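Local coordinates for De novo designed switch protein caging a hemagglutinin binder (sCageHA267_1S) (Synthetic construct, PDB 7CBC) that is a designed six-helical-bundle switch that cages a hemagglutinin-binding element, probably serving as the sensing part of a modular protein biosensor, at residues 65-68 with 69-72; 286-289 with 290-293; 82-85 with 86-90; 184-187 with 188-192. All blocks are in the same frame, centred on the assembly; numbering follows the deposited sequence.

Contacts 1 and 3 are two separate stretches of the same helix, 50-93, with their centres 26 Å apart and their nearest atoms about 12 Å apart. In both, a surface ion pair runs along the helix while the inward side chains meet helices 3-46 and 99-142. Contact 4, at the C-terminal end of helix 146-190, lies across the chain's centre from contact 1, 42 Å away between centres. Contact 2 starts helix 289-298 in the small helical region that follows the long helices; its centre is 23 Å from that of contact 3 and 29 Å from that of contact 4. None of the four touches another, and no ligand joins them.

Contact 1: residues 65-68 with 69-72; sequences KEII and RRAE
Backbone N-H groups of residues 69-72 bond back to the carbonyls of 65-68 in the i to i+4 pattern, from Arg69 N to Lys65 O at 2.7 Å through Glu72 N to Ile68 O at 2.8 Å, in the middle of helix 50-93 of this six-helical bundle. On its outer side Glu66 and Arg69 lie side by side in an i to i+3 salt bridge. The guanidinium comes side-on, one nitrogen to each oxygen: Arg69 NE reaches Glu66 OE1 at 3.2 Å and Arg69 NH2 reaches Glu66 OE2 at 2.8 Å. Both oxygens are met on the syn side, though the planes are 45° apart. The bend of Glu66 at chi2 (58°) swings its carboxylate up the helix to Arg69. Arg70 doubles back alongside Ile67, its NH2 3.4 Å from Ile67 CG2, which lies in plane at the guanidinium edge; helix 3-46 packs on Ile67 through Leu33 and Leu36. Replacing Arg70 by an alanine would probably strip Ile67 CG2 of that edge and open a gap toward Ala29. Ile68 and Ala71 turn to helix 99-142, and Glu72 reaches across Ile68, its extended chain setting OE2 3.6 Å from Ile68 CG2.

Contact 2: residues 286-289 with 290-293; sequences GYSE and EQIK
Ser288 and Gln291 form a capping box at the start of helix 289-298, each side chain reaching for the other's backbone N-H. Gln291 can be followed outward from its CB, which rests 3.5 Å from Tyr287 CD2 and close to Ser288 O. CG, anti to the carbonyl carbon (chi1 -70°), passes Ser288 OG at 3.2 Å, and CD stays beside that same hydroxyl. The chain then runs extended to OE1, which takes the N-H of Ser288 at 2.7 Å in a nearly straight bond (173°), the donor tilted from the amide carbonyl plane. NE2, the other tip atom, comes no nearer than 4.2 Å to Ser288 OG. In return Ser288 OG accepts from Gln291 N, a weak bond at 3.3 Å; its chi1 of 66° sets OG between the backbone N and carbonyl carbon, facing the first turn. A water 2.7 Å from Ser288 OG donates to Glu290 OE1. An alanine in place of Gln291 would probably leave Ser288 N without its acceptor and reduce the box to the weak serine half.

Just before the cap, Gly286 closes helix 274-284 in a Schellman motif, its positive phi suiting glycine. Tyr287 points toward the new helix, its CB 3.4 Å from Ile292 CG1, while its ring makes a cation-pi contact with Arg6; Ile292 continues inward to helices 274-284 and 303-315. The negative charges of Glu289 and Glu290 in the first turn probably interact favourably with the positive N-terminal end of the helix, though that of Glu289 is shared with Arg314 in a salt bridge.

Contact 3: residues 82-85 with 86-90; sequences SEKI and LEEAR
Lys84 and Glu88, one turn apart on helix 50-93, meet in an i to i+4 salt bridge at the exposed edge of this long bundle helix, beside helix 3-46. Lys84 bends at chi2 and again at chi4, which brings NZ back over Glu88: it lies 2.8 Å from OE2, on that oxygen's anti lone pair, and 3.3 Å from Glu88 CB. A second surface pair follows, in which Arg90 NE and NH2 both grip Glu87 OE2, at 3.0 and 3.2 Å, from the same face of the carboxylate. The guanidinium holds that oxygen in its own plane, while Leu86 O lies over the centre of one face of the Arg90 guanidinium.

The inner side is the close-packed one. Leu86 lays CD1 3.3 Å from Ser82 O, the carbonyl that also accepts Leu86 N at 2.9 Å, and Ala89 CB sits 3.6 Å from Ile85 O. Buried Ser82 OG is satisfied by Ala78 O on its own helix and by Gln112 NE2, the latter a polar tie to helix 99-142.

Around this turn, Ile85 packs on Leu15 of helix 3-46, Leu86 faces Ile108 of helix 99-142, and Ala89 fits between the two, touching Ala11 and Leu105.

Contact 4: residues 184-187 with 188-192; sequences EARR and LIEKG
Arg186 lays its aliphatic stem across the carboxylate of Glu190, with Arg186 CG 3.4 Å from Glu190 CD, in an i to i+4 salt bridge on the last turn of helix 146-190. Within that stem, the bend at chi3 (56°) turns the guanidinium toward Glu190, and NH1 donates to Glu190 OE1 at 2.6 Å. The two flat groups stand almost perpendicular, 89° apart: OE1 sits at the edge of the guanidinium, near its plane, yet NH1 approaches from above the carboxylate plane. The N-H...O angle of 139° makes this a bent bond. Each partner is also held from outside the pair, since Arg186 NH2 bridges to Glu183 and Glu190 OE2 to Arg201 of helix 195-239, tying the end of this helix to the start of the next long one. Arg187 likewise finds Glu183, through NE.

On the buried side Ile189 keeps CG1 3.1 Å from Ala185 O and extends between Leu103 of helix 99-142 and Ala200 of helix 195-239. Leu188, on an exposed flank, passes Glu184 O with its CG and meets Tyr99 and Leu103. Glu190 N is bonded to Arg186 O at 2.8 Å; further on, Gly192 N is bonded to Ile189 O, and Lys191 lays its CG 3.2 Å from Arg187 O.

Contact 1: residues 65-68 with 69-72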
ATOM      1  N   LYS A  65     -18.342   5.975   0.785  1.00 32.62           N
ATOM      2  CA  LYS A  65     -17.751   7.056   0.013  1.00 36.75           C
ATOM      3  C   LYS A  65     -16.983   8.012   0.912  1.00 39.54           C
ATOM      4  O   LYS A  65     -15.972   8.583   0.488  1.00 39.25           O
ATOM      5  CB  LYS A  65     -18.825   7.790  -0.796  1.00 39.51           C
ATOM      6  CG  LYS A  65     -19.190   7.085  -2.118  1.00 44.89           C
ATOM      7  CD  LYS A  65     -20.481   6.279  -2.010  1.00 46.62           C
ATOM      8  CE  LYS A  65     -20.515   5.042  -2.929  1.00 47.50           C
ATOM      9  NZ  LYS A  65     -19.589   3.937  -2.510  1.00 50.98           N
ATOM     10  N   GLU A  66     -17.426   8.171   2.157  1.00 36.08           N
ATOM     11  CA  GLU A  66     -16.669   8.969   3.103  1.00 40.61           C
ATOM     12  C   GLU A  66     -15.324   8.311   3.405  1.00 40.00           C
ATOM     13  O   GLU A  66     -14.284   8.973   3.383  1.00 36.59           O
ATOM     14  CB  GLU A  66     -17.493   9.180   4.375  1.00 40.56           C
ATOM     15  CG  GLU A  66     -16.795  10.012   5.442  1.00 45.03           C
ATOM     16  CD  GLU A  66     -16.383  11.399   4.947  1.00 53.62           C
ATOM     17  OE1 GLU A  66     -16.955  11.889   3.939  1.00 53.88           O
ATOM     18  OE2 GLU A  66     -15.478  11.999   5.568  1.00 56.93           O
ATOM     19  N   ILE A  67     -15.325   6.998   3.663  1.00 35.98           N
ATOM     20  CA  ILE A  67     -14.073   6.272   3.869  1.00 32.80           C
ATOM     21  C   ILE A  67     -13.150   6.451   2.673  1.00 33.08           C
ATOM     22  O   ILE A  67     -11.950   6.702   2.825  1.00 34.78           O
ATOM     23  CB  ILE A  67     -14.361   4.783   4.139  1.00 33.70           C
ATOM     24  CG1 ILE A  67     -14.929   4.599   5.546  1.00 27.62           C
ATOM     25  CG2 ILE A  67     -13.097   3.939   3.940  1.00 32.34           C
ATOM     26  CD1 ILE A  67     -15.417   3.206   5.819  1.00 33.76           C
ATOM     27  N   ILE A  68     -13.700   6.356   1.466  1.00 29.31           N
ATOM     28  CA  ILE A  68     -12.881   6.431   0.267  1.00 31.03           C
ATOM     29  C   ILE A  68     -12.385   7.855   0.040  1.00 36.54           C
ATOM     30  O   ILE A  68     -11.206   8.076  -0.276  1.00 28.92           O
ATOM     31  CB  ILE A  68     -13.678   5.880  -0.926  1.00 29.90           C
ATOM     32  CG1 ILE A  68     -13.653   4.348  -0.883  1.00 28.80           C
ATOM     33  CG2 ILE A  68     -13.144   6.392  -2.247  1.00 31.54           C
ATOM     34  CD1 ILE A  68     -14.849   3.702  -1.519  1.00 35.06           C
ATOM     35  N   ARG A  69     -13.261   8.847   0.230  1.00 35.77           N
ATOM     36  CA  ARG A  69     -12.842  10.236   0.062  1.00 36.37           C
ATOM     37  C   ARG A  69     -11.773  10.631   1.077  1.00 36.75           C
ATOM     38  O   ARG A  69     -10.877  11.423   0.760  1.00 37.66           O
ATOM     39  CB  ARG A  69     -14.054  11.163   0.159  1.00 41.39           C
ATOM     40  CG  ARG A  69     -13.711  12.641   0.145  1.00 46.53           C
ATOM     41  CD  ARG A  69     -14.832  13.516   0.730  1.00 56.40           C
ATOM     42  NE  ARG A  69     -14.847  13.514   2.195  1.00 56.45           N
ATOM     43  CZ  ARG A  69     -13.901  14.062   2.959  1.00 52.90           C
ATOM     44  NH1 ARG A  69     -12.855  14.658   2.408  1.00 55.09           N
ATOM     45  NH2 ARG A  69     -14.000  14.009   4.279  1.00 60.34           N
ATOM     46  N   ARG A  70     -11.831  10.095   2.292  1.00 34.71           N
ATOM     47  CA  ARG A  70     -10.793  10.436   3.254  1.00 36.17           C
ATOM     48  C   ARG A  70      -9.493   9.677   2.966  1.00 38.92           C
ATOM     49  O   ARG A  70      -8.404  10.197   3.218  1.00 33.39           O
ATOM     50  CB  ARG A  70     -11.315  10.184   4.671  1.00 37.79           C
ATOM     51  CG  ARG A  70     -10.250  10.032   5.719  1.00 37.98           C
ATOM     52  CD  ARG A  70     -10.666   9.026   6.763  1.00 39.03           C
ATOM     53  NE  ARG A  70     -10.969   7.772   6.093  1.00 47.52           N
ATOM     54  CZ  ARG A  70     -10.068   6.975   5.525  1.00 42.81           C
ATOM     55  NH1 ARG A  70      -8.746   7.256   5.551  1.00 38.87           N
ATOM     56  NH2 ARG A  70     -10.497   5.881   4.921  1.00 32.34           N
ATOM     57  N   ALA A  71      -9.573   8.470   2.391  1.00 36.77           N
ATOM     58  CA  ALA A  71      -8.361   7.791   1.929  1.00 35.85           C
ATOM     59  C   ALA A  71      -7.746   8.486   0.718  1.00 32.10           C
ATOM     60  O   ALA A  71      -6.520   8.495   0.573  1.00 33.42           O
ATOM     61  CB  ALA A  71      -8.655   6.321   1.600  1.00 32.74           C
ATOM     62  N   GLU A  72      -8.566   9.072  -0.162  1.00 28.17           N
ATOM     63  CA  GLU A  72      -8.013   9.917  -1.219  1.00 34.52           C
ATOM     64  C   GLU A  72      -7.271  11.116  -0.643  1.00 35.03           C
ATOM     65  O   GLU A  72      -6.291  11.582  -1.236  1.00 32.09           O
ATOM     66  CB  GLU A  72      -9.118  10.394  -2.157  1.00 32.13           C
ATOM     67  CG  GLU A  72      -9.767   9.278  -2.925  1.00 36.09           C
ATOM     68  CD  GLU A  72     -10.995   9.722  -3.703  1.00 44.20           C
ATOM     69  OE1 GLU A  72     -11.392  10.909  -3.609  1.00 45.08           O
ATOM     70  OE2 GLU A  72     -11.570   8.863  -4.402  1.00 39.15           O
TER

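Contact 2: residues 286-289 with 290-293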
ATOM      1  N   GLY A 286      29.071   3.407   5.786  1.00 34.37           N
ATOM      2  CA  GLY A 286      30.055   3.838   6.762  1.00 36.69           C
ATOM      3  C   GLY A 286      29.566   4.785   7.837  1.00 39.25           C
ATOM      4  O   GLY A 286      30.395   5.412   8.516  1.00 30.14           O
ATOM      5  N   TYR A 287      28.254   4.919   8.008  1.00 32.30           N
ATOM      6  CA  TYR A 287      27.693   5.730   9.080  1.00 35.38           C
ATOM      7  C   TYR A 287      28.144   5.211  10.443  1.00 37.40           C
ATOM      8  O   TYR A 287      28.281   4.003  10.653  1.00 38.06           O
ATOM      9  CB  TYR A 287      26.154   5.694   9.031  1.00 36.38           C
ATOM     10  CG  TYR A 287      25.472   6.624   8.035  1.00 37.05           C
ATOM     11  CD1 TYR A 287      25.806   6.613   6.681  1.00 38.72           C
ATOM     12  CD2 TYR A 287      24.470   7.494   8.453  1.00 37.26           C
ATOM     13  CE1 TYR A 287      25.156   7.465   5.771  1.00 44.08           C
ATOM     14  CE2 TYR A 287      23.821   8.349   7.559  1.00 37.47           C
ATOM     15  CZ  TYR A 287      24.156   8.329   6.223  1.00 42.09           C
ATOM     16  OH  TYR A 287      23.487   9.172   5.352  1.00 39.80           O
ATOM     17  N   SER A 288      28.342   6.139  11.380  1.00 34.65           N
ATOM     18  CA  SER A 288      28.506   5.812  12.789  1.00 33.05           C
ATOM     19  C   SER A 288      27.143   5.588  13.437  1.00 39.71           C
ATOM     20  O   SER A 288      26.106   5.972  12.896  1.00 38.66           O
ATOM     21  CB  SER A 288      29.230   6.933  13.518  1.00 35.88           C
ATOM     22  OG  SER A 288      28.417   8.098  13.538  1.00 36.80           O
ATOM     23  N   GLU A 289      27.151   4.990  14.634  1.00 39.88           N
ATOM     24  CA  GLU A 289      25.891   4.683  15.311  1.00 42.50           C
ATOM     25  C   GLU A 289      25.058   5.938  15.541  1.00 42.38           C
ATOM     26  O   GLU A 289      23.842   5.934  15.308  1.00 41.31           O
ATOM     27  CB  GLU A 289      26.157   3.974  16.632  1.00 42.13           C
ATOM     28  CG  GLU A 289      26.759   2.591  16.454  1.00 50.90           C
ATOM     29  CD  GLU A 289      26.608   1.736  17.693  1.00 58.22           C
ATOM     30  OE1 GLU A 289      26.126   2.259  18.722  1.00 61.07           O
ATOM     31  OE2 GLU A 289      26.966   0.541  17.637  1.00 64.27           O
ATOM     32  N   GLU A 290      25.694   7.023  15.986  1.00 41.82           N
ATOM     33  CA  GLU A 290      24.984   8.289  16.134  1.00 42.65           C
ATOM     34  C   GLU A 290      24.384   8.729  14.807  1.00 40.82           C
ATOM     35  O   GLU A 290      23.254   9.230  14.759  1.00 41.33           O
ATOM     36  CB  GLU A 290      25.929   9.367  16.682  1.00 40.57           C
ATOM     37  CG  GLU A 290      26.881   8.868  17.758  1.00 43.28           C
ATOM     38  CD  GLU A 290      28.212   8.350  17.202  1.00 49.17           C
ATOM     39  OE1 GLU A 290      29.127   9.176  16.950  1.00 53.94           O
ATOM     40  OE2 GLU A 290      28.350   7.118  17.025  1.00 46.16           O
ATOM     41  N   GLN A 291      25.116   8.529  13.712  1.00 37.05           N
ATOM     42  CA  GLN A 291      24.604   8.932  12.410  1.00 39.60           C
ATOM     43  C   GLN A 291      23.466   8.028  11.957  1.00 33.92           C
ATOM     44  O   GLN A 291      22.529   8.491  11.297  1.00 35.26           O
ATOM     45  CB  GLN A 291      25.732   8.933  11.388  1.00 38.41           C
ATOM     46  CG  GLN A 291      26.715  10.033  11.618  1.00 41.25           C
ATOM     47  CD  GLN A 291      27.974   9.841  10.809  1.00 44.14           C
ATOM     48  OE1 GLN A 291      28.345   8.713  10.462  1.00 41.51           O
ATOM     49  NE2 GLN A 291      28.617  10.943  10.463  1.00 44.21           N
ATOM     50  N   ILE A 292      23.534   6.739  12.289  1.00 31.64           N
ATOM     51  CA  ILE A 292      22.444   5.834  11.950  1.00 36.51           C
ATOM     52  C   ILE A 292      21.207   6.153  12.778  1.00 38.91           C
ATOM     53  O   ILE A 292      20.083   6.178  12.256  1.00 38.28           O
ATOM     54  CB  ILE A 292      22.893   4.376  12.126  1.00 34.09           C
ATOM     55  CG1 ILE A 292      23.917   4.035  11.051  1.00 28.35           C
ATOM     56  CG2 ILE A 292      21.706   3.440  12.017  1.00 35.47           C
ATOM     57  CD1 ILE A 292      24.571   2.710  11.225  1.00 33.79           C
ATOM     58  N   LYS A 293      21.384   6.417  14.076  1.00 39.11           N
ATOM     59  CA  LYS A 293      20.217   6.730  14.895  1.00 41.07           C
ATOM     60  C   LYS A 293      19.590   8.063  14.493  1.00 38.86           C
ATOM     61  O   LYS A 293      18.365   8.214  14.569  1.00 34.56           O
ATOM     62  CB  LYS A 293      20.589   6.718  16.380  1.00 42.12           C
ATOM     63  CG  LYS A 293      21.045   5.343  16.874  1.00 46.26           C
ATOM     64  CD  LYS A 293      20.910   5.189  18.388  1.00 51.28           C
ATOM     65  CE  LYS A 293      19.610   4.473  18.771  1.00 50.77           C
ATOM     66  NZ  LYS A 293      18.447   5.390  18.923  1.00 53.80           N
TER
HETATM   67  O   HOH W   1      29.440  10.481  14.366  1.00 40.16           O

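Contact 3: residues 82-85 with 86-90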
ATOM      1  N   SER A  82       5.463  14.478   0.062  1.00 29.89           N
ATOM      2  CA  SER A  82       6.499  13.972  -0.835  1.00 29.72           C
ATOM      3  C   SER A  82       7.219  15.124  -1.521  1.00 32.53           C
ATOM      4  O   SER A  82       8.449  15.111  -1.659  1.00 31.31           O
ATOM      5  CB  SER A  82       5.890  13.022  -1.879  1.00 29.89           C
ATOM      6  OG  SER A  82       5.518  11.753  -1.323  1.00 24.54           O
ATOM      7  N   GLU A  83       6.455  16.134  -1.945  1.00 32.22           N
ATOM      8  CA  GLU A  83       6.985  17.280  -2.667  1.00 37.39           C
ATOM      9  C   GLU A  83       7.778  18.196  -1.747  1.00 40.80           C
ATOM     10  O   GLU A  83       8.711  18.868  -2.201  1.00 40.74           O
ATOM     11  CB  GLU A  83       5.829  18.033  -3.333  1.00 43.25           C
ATOM     12  CG  GLU A  83       6.155  19.431  -3.845  1.00 52.22           C
ATOM     13  CD  GLU A  83       4.917  20.183  -4.325  1.00 55.86           C
ATOM     14  OE1 GLU A  83       5.059  21.033  -5.227  1.00 60.18           O
ATOM     15  OE2 GLU A  83       3.803  19.927  -3.806  1.00 59.84           O
ATOM     16  N   LYS A  84       7.429  18.233  -0.458  1.00 36.76           N
ATOM     17  CA  LYS A  84       8.232  18.975   0.506  1.00 39.13           C
ATOM     18  C   LYS A  84       9.551  18.260   0.778  1.00 42.35           C
ATOM     19  O   LYS A  84      10.609  18.895   0.818  1.00 37.46           O
ATOM     20  CB  LYS A  84       7.450  19.182   1.805  1.00 41.49           C
ATOM     21  CG  LYS A  84       8.316  19.167   3.078  1.00 48.58           C
ATOM     22  CD  LYS A  84       9.242  20.387   3.190  1.00 52.37           C
ATOM     23  CE  LYS A  84      10.354  20.177   4.233  1.00 57.47           C
ATOM     24  NZ  LYS A  84      11.244  18.990   3.962  1.00 52.64           N
ATOM     25  N   ILE A  85       9.509  16.941   0.980  1.00 37.39           N
ATOM     26  CA  ILE A  85      10.736  16.195   1.236  1.00 34.76           C
ATOM     27  C   ILE A  85      11.684  16.317   0.050  1.00 40.96           C
ATOM     28  O   ILE A  85      12.888  16.566   0.213  1.00 37.40           O
ATOM     29  CB  ILE A  85      10.413  14.726   1.560  1.00 36.19           C
ATOM     30  CG1 ILE A  85       9.724  14.621   2.919  1.00 35.11           C
ATOM     31  CG2 ILE A  85      11.671  13.861   1.513  1.00 30.38           C
ATOM     32  CD1 ILE A  85       9.025  13.290   3.122  1.00 30.48           C
ATOM     33  N   LEU A  86      11.154  16.166  -1.165  1.00 35.18           N
ATOM     34  CA  LEU A  86      12.009  16.315  -2.337  1.00 39.51           C
ATOM     35  C   LEU A  86      12.494  17.750  -2.504  1.00 43.55           C
ATOM     36  O   LEU A  86      13.513  17.977  -3.172  1.00 43.07           O
ATOM     37  CB  LEU A  86      11.272  15.825  -3.587  1.00 31.35           C
ATOM     38  CG  LEU A  86      11.107  14.295  -3.563  1.00 33.95           C
ATOM     39  CD1 LEU A  86       9.849  13.807  -4.296  1.00 30.03           C
ATOM     40  CD2 LEU A  86      12.341  13.621  -4.123  1.00 35.19           C
ATOM     41  N   GLU A  87      11.813  18.717  -1.877  1.00 39.21           N
ATOM     42  CA  GLU A  87      12.183  20.119  -2.023  1.00 44.68           C
ATOM     43  C   GLU A  87      13.331  20.490  -1.097  1.00 45.03           C
ATOM     44  O   GLU A  87      14.270  21.182  -1.509  1.00 48.05           O
ATOM     45  CB  GLU A  87      10.975  21.021  -1.766  1.00 38.75           C
ATOM     46  CG  GLU A  87      10.347  21.524  -3.040  1.00 49.00           C
ATOM     47  CD  GLU A  87      11.373  22.093  -4.006  1.00 53.57           C
ATOM     48  OE1 GLU A  87      12.181  22.948  -3.585  1.00 61.21           O
ATOM     49  OE2 GLU A  87      11.382  21.674  -5.188  1.00 57.54           O
ATOM     50  N   GLU A  88      13.270  20.050   0.160  1.00 43.62           N
ATOM     51  CA  GLU A  88      14.430  20.197   1.028  1.00 48.09           C
ATOM     52  C   GLU A  88      15.646  19.528   0.408  1.00 46.92           C
ATOM     53  O   GLU A  88      16.754  20.072   0.435  1.00 51.14           O
ATOM     54  CB  GLU A  88      14.134  19.612   2.407  1.00 49.97           C
ATOM     55  CG  GLU A  88      15.374  19.351   3.246  1.00 52.15           C
ATOM     56  CD  GLU A  88      15.043  18.980   4.684  1.00 57.83           C
ATOM     57  OE1 GLU A  88      15.986  18.900   5.498  1.00 58.06           O
ATOM     58  OE2 GLU A  88      13.842  18.774   4.981  1.00 61.31           O
ATOM     59  N   ALA A  89      15.449  18.344  -0.169  1.00 46.22           N
ATOM     60  CA  ALA A  89      16.536  17.664  -0.863  1.00 44.28           C
ATOM     61  C   ALA A  89      17.042  18.489  -2.035  1.00 45.29           C
ATOM     62  O   ALA A  89      18.251  18.685  -2.199  1.00 46.37           O
ATOM     63  CB  ALA A  89      16.072  16.285  -1.333  1.00 43.82           C
ATOM     64  N   ARG A  90      16.122  18.986  -2.861  1.00 44.32           N
ATOM     65  CA  ARG A  90      16.499  19.742  -4.046  1.00 47.11           C
ATOM     66  C   ARG A  90      17.167  21.062  -3.676  1.00 53.65           C
ATOM     67  O   ARG A  90      18.050  21.533  -4.402  1.00 51.46           O
ATOM     68  CB  ARG A  90      15.257  19.963  -4.913  1.00 49.10           C
ATOM     69  CG  ARG A  90      15.517  20.584  -6.271  1.00 53.47           C
ATOM     70  CD  ARG A  90      14.499  20.139  -7.321  1.00 53.86           C
ATOM     71  NE  ARG A  90      13.171  19.919  -6.753  1.00 57.89           N
ATOM     72  CZ  ARG A  90      12.562  18.735  -6.696  1.00 51.83           C
ATOM     73  NH1 ARG A  90      13.149  17.649  -7.184  1.00 53.40           N
ATOM     74  NH2 ARG A  90      11.359  18.638  -6.154  1.00 53.97           N
TER

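Contact 4: residues 184-187 with 188-192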
ATOM      1  N   GLU A 184      18.168   3.063 -16.600  1.00 36.53           N
ATOM      2  CA  GLU A 184      18.579   4.266 -17.320  1.00 36.29           C
ATOM      3  C   GLU A 184      19.650   5.035 -16.555  1.00 38.29           C
ATOM      4  O   GLU A 184      20.655   5.471 -17.132  1.00 36.30           O
ATOM      5  CB  GLU A 184      17.384   5.174 -17.558  1.00 42.79           C
ATOM      6  CG  GLU A 184      17.696   6.421 -18.375  1.00 45.92           C
ATOM      7  CD  GLU A 184      17.152   6.328 -19.779  1.00 57.31           C
ATOM      8  OE1 GLU A 184      17.945   5.997 -20.690  1.00 58.48           O
ATOM      9  OE2 GLU A 184      15.928   6.558 -19.977  1.00 56.93           O
ATOM     10  N   ALA A 185      19.422   5.260 -15.261  1.00 32.12           N
ATOM     11  CA  ALA A 185      20.384   6.007 -14.469  1.00 35.55           C
ATOM     12  C   ALA A 185      21.683   5.225 -14.310  1.00 37.84           C
ATOM     13  O   ALA A 185      22.770   5.798 -14.426  1.00 36.07           O
ATOM     14  CB  ALA A 185      19.779   6.369 -13.115  1.00 32.15           C
ATOM     15  N   ARG A 186      21.596   3.914 -14.077  1.00 34.55           N
ATOM     16  CA  ARG A 186      22.804   3.101 -14.004  1.00 37.26           C
ATOM     17  C   ARG A 186      23.626   3.239 -15.278  1.00 41.75           C
ATOM     18  O   ARG A 186      24.804   3.595 -15.225  1.00 43.63           O
ATOM     19  CB  ARG A 186      22.452   1.636 -13.762  1.00 36.83           C
ATOM     20  CG  ARG A 186      23.635   0.806 -13.309  1.00 42.04           C
ATOM     21  CD  ARG A 186      23.355  -0.669 -13.409  1.00 42.80           C
ATOM     22  NE  ARG A 186      22.965  -1.023 -14.770  1.00 45.58           N
ATOM     23  CZ  ARG A 186      23.816  -1.238 -15.765  1.00 45.15           C
ATOM     24  NH1 ARG A 186      25.130  -1.135 -15.563  1.00 51.98           N
ATOM     25  NH2 ARG A 186      23.357  -1.546 -16.969  1.00 45.62           N
ATOM     26  N   ARG A 187      23.010   2.985 -16.437  1.00 40.83           N
ATOM     27  CA  ARG A 187      23.749   3.063 -17.693  1.00 41.30           C
ATOM     28  C   ARG A 187      24.418   4.414 -17.852  1.00 44.12           C
ATOM     29  O   ARG A 187      25.565   4.497 -18.309  1.00 42.07           O
ATOM     30  CB  ARG A 187      22.827   2.789 -18.879  1.00 42.04           C
ATOM     31  CG  ARG A 187      22.615   1.319 -19.123  1.00 46.10           C
ATOM     32  CD  ARG A 187      21.468   1.075 -20.085  1.00 48.32           C
ATOM     33  NE  ARG A 187      21.424  -0.317 -20.517  1.00 53.47           N
ATOM     34  CZ  ARG A 187      20.411  -0.857 -21.182  1.00 52.43           C
ATOM     35  NH1 ARG A 187      19.352  -0.114 -21.489  1.00 55.89           N
ATOM     36  NH2 ARG A 187      20.453  -2.139 -21.531  1.00 50.51           N
ATOM     37  N   LEU A 188      23.728   5.484 -17.462  1.00 39.96           N
ATOM     38  CA  LEU A 188      24.346   6.797 -17.546  1.00 41.40           C
ATOM     39  C   LEU A 188      25.542   6.910 -16.604  1.00 43.76           C
ATOM     40  O   LEU A 188      26.573   7.486 -16.965  1.00 45.64           O
ATOM     41  CB  LEU A 188      23.323   7.893 -17.260  1.00 40.65           C
ATOM     42  CG  LEU A 188      22.216   8.149 -18.284  1.00 43.10           C
ATOM     43  CD1 LEU A 188      21.355   9.305 -17.806  1.00 40.17           C
ATOM     44  CD2 LEU A 188      22.770   8.442 -19.672  1.00 48.86           C
ATOM     45  N   ILE A 189      25.443   6.340 -15.404  1.00 41.28           N
ATOM     46  CA  ILE A 189      26.557   6.436 -14.467  1.00 41.70           C
ATOM     47  C   ILE A 189      27.749   5.615 -14.952  1.00 42.45           C
ATOM     48  O   ILE A 189      28.890   6.090 -14.916  1.00 46.27           O
ATOM     49  CB  ILE A 189      26.107   6.008 -13.058  1.00 39.69           C
ATOM     50  CG1 ILE A 189      24.980   6.909 -12.555  1.00 44.72           C
ATOM     51  CG2 ILE A 189      27.248   6.118 -12.093  1.00 41.05           C
ATOM     52  CD1 ILE A 189      24.372   6.471 -11.218  1.00 39.97           C
ATOM     53  N   GLU A 190      27.508   4.379 -15.427  1.00 42.49           N
ATOM     54  CA  GLU A 190      28.599   3.435 -15.684  1.00 44.07           C
ATOM     55  C   GLU A 190      29.625   3.985 -16.660  1.00 45.18           C
ATOM     56  O   GLU A 190      30.760   3.504 -16.681  1.00 46.33           O
ATOM     57  CB  GLU A 190      28.104   2.092 -16.242  1.00 44.15           C
ATOM     58  CG  GLU A 190      26.806   1.525 -15.670  1.00 53.20           C
ATOM     59  CD  GLU A 190      26.896   1.108 -14.194  1.00 54.22           C
ATOM     60  OE1 GLU A 190      26.941  -0.114 -13.921  1.00 52.06           O
ATOM     61  OE2 GLU A 190      26.879   2.013 -13.327  1.00 50.04           O
ATOM     62  N   LYS A 191      29.249   4.972 -17.472  1.00 47.67           N
ATOM     63  CA  LYS A 191      30.211   5.618 -18.348  1.00 44.37           C
ATOM     64  C   LYS A 191      31.255   6.406 -17.570  1.00 50.12           C
ATOM     65  O   LYS A 191      32.297   6.758 -18.133  1.00 55.66           O
ATOM     66  CB  LYS A 191      29.472   6.519 -19.332  1.00 44.60           C
ATOM     67  CG  LYS A 191      28.102   5.974 -19.703  1.00 46.91           C
ATOM     68  CD  LYS A 191      27.572   6.594 -20.985  1.00 48.38           C
ATOM     69  CE  LYS A 191      28.101   5.886 -22.204  1.00 49.54           C
ATOM     70  NZ  LYS A 191      27.694   4.450 -22.159  1.00 46.25           N
ATOM     71  N   GLY A 192      31.011   6.680 -16.291  1.00 46.19           N
ATOM     72  CA  GLY A 192      31.929   7.476 -15.504  1.00 47.12           C
ATOM     73  C   GLY A 192      32.995   6.659 -14.793  1.00 46.05           C
ATOM     74  O   GLY A 192      32.813   5.481 -14.487  1.00 48.62           O
TER